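Local structure of phosphoglycolate phosphatase (Thermoplasma acidophilum, 1L6R) at the interface of chains A and B. The protein catalyses the magnesium-dependent hydrolysis of 2-phosphoglycolate to glycolate and phosphate, and less efficiently splits inorganic pyrophosphate, working as a homodimer of the HAD-like hydrolase superfamily. Numbering follows the deposited sequence. Chains: chain A/B, Hypothetical protein TA0175.

The interface of chains A and B. Residues chain A 132-133, 150; chain B 182, 186, 200, 203.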
# COMPACT_ATOMS: atom_id res chain seq x y z
N GLU A 132 12.24 -7.93 -9.09
CA GLU A 132 12.22 -6.66 -8.40
C GLU A 132 13.20 -5.67 -9.01
O GLU A 132 12.97 -4.46 -8.99
CB GLU A 132 12.48 -6.87 -6.90
CG GLU A 132 11.47 -7.85 -6.28
CD GLU A 132 11.42 -7.80 -4.77
OE1 GLU A 132 12.43 -7.41 -4.15
OE2 GLU A 132 10.37 -8.15 -4.20
N SER A 133 14.28 -6.18 -9.60
CA SER A 133 15.27 -5.30 -10.23
C SER A 133 14.69 -4.69 -11.51
O SER A 133 15.24 -3.74 -12.07
CB SER A 133 16.55 -6.06 -10.56
OG SER A 133 16.37 -6.92 -11.67
N ARG A 150 4.81 -3.32 -10.02
CA ARG A 150 4.76 -2.81 -8.65
C ARG A 150 3.54 -1.90 -8.50
O ARG A 150 3.33 -0.99 -9.30
CB ARG A 150 6.04 -2.02 -8.33
CG ARG A 150 6.02 -1.26 -7.00
CD ARG A 150 6.16 -2.17 -5.79
NE ARG A 150 7.45 -2.84 -5.75
CZ ARG A 150 7.98 -3.39 -4.65
NH1 ARG A 150 7.33 -3.33 -3.50
NH2 ARG A 150 9.15 -4.00 -4.72
N MET B 182 8.86 3.24 -0.10
CA MET B 182 8.23 2.42 -1.14
C MET B 182 6.69 2.51 -1.15
O MET B 182 6.07 2.41 -2.21
CB MET B 182 8.69 0.96 -1.00
CG MET B 182 8.11 0.02 -2.05
SD MET B 182 8.49 0.46 -3.78
CE MET B 182 10.09 -0.34 -4.00
N GLN B 186 4.09 2.73 -4.60
CA GLN B 186 3.14 1.69 -4.96
C GLN B 186 1.83 2.31 -5.42
O GLN B 186 0.88 1.60 -5.77
CB GLN B 186 2.95 0.72 -3.80
CG GLN B 186 4.12 -0.21 -3.69
CD GLN B 186 4.01 -1.21 -2.56
OE1 GLN B 186 4.87 -2.07 -2.41
NE2 GLN B 186 2.96 -1.09 -1.76
N ASN B 200 15.37 -1.24 -5.61
CA ASN B 200 13.94 -1.42 -5.86
C ASN B 200 13.22 -0.12 -6.15
O ASN B 200 12.32 -0.08 -6.99
CB ASN B 200 13.28 -2.15 -4.69
CG ASN B 200 13.47 -3.66 -4.77
OD1 ASN B 200 14.19 -4.16 -5.64
ND2 ASN B 200 12.81 -4.39 -3.87
N ALA B 203 14.19 1.03 -9.66
CA ALA B 203 13.52 0.21 -10.67
C ALA B 203 12.07 0.58 -10.96
O ALA B 203 11.55 0.24 -12.03
CB ALA B 203 13.61 -1.27 -10.27
O HOH W 1 11.52 -2.71 -7.70
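A:Arg150 reaches across the dimer interface to B:Gln186 and B:Met182, which meet its guanidinium at the edge and over a face. Arginine suits both, being long and flat with N-H groups in its plane; bends at chi2 and chi3 bring the group to its partners. At the edge, NH1 donates a hydrogen bond of 3.0 Å to the amide oxygen OE1 of B:Gln186, which lies in the guanidinium plane. The two flat groups are nearly coplanar, 27° apart, and the glutamine, extended beyond CG, has the reach to present its oxygen. Its CG also packs against the arginine CD at 3.5 Å. Over one face of the guanidinium sits the B:Met182 methyl CE, 3.8 Å from CZ; a flexible, unbranched thioether suits this place because it can lay its tip on the flat group without competing for its N-H groups. An alanine in place of A:Arg150 would probably leave B:Gln186 OE1 without this donor and uncover the methionine methyl.

Farther along, A:Glu132 offers its carboxylate oxygen OE1 as acceptor to B:Asn200 ND2 at 3.1 Å. The bond is fairly straight, 161° at the hydrogen, and lies close to the amide plane, yet ND2 meets OE1 from well above the carboxylate plane (62° out of it). The asparagine OD1 lies beside A:Glu132 CB. A water joins the backbone oxygens of A:Glu132 and B:Asn200, while the small B:Ala203 lets its CB approach A:Ser133 O to 3.5 Å.

Chain A contributes the end of helix 124-132, the residue after it and the loop after strand 144-149; chain B contributes helix 182-185 with the loop residue that follows, and helix 199-204. The patch recurs by two-fold symmetry, its centre about 15 Å from the nucleophile B:Asp11.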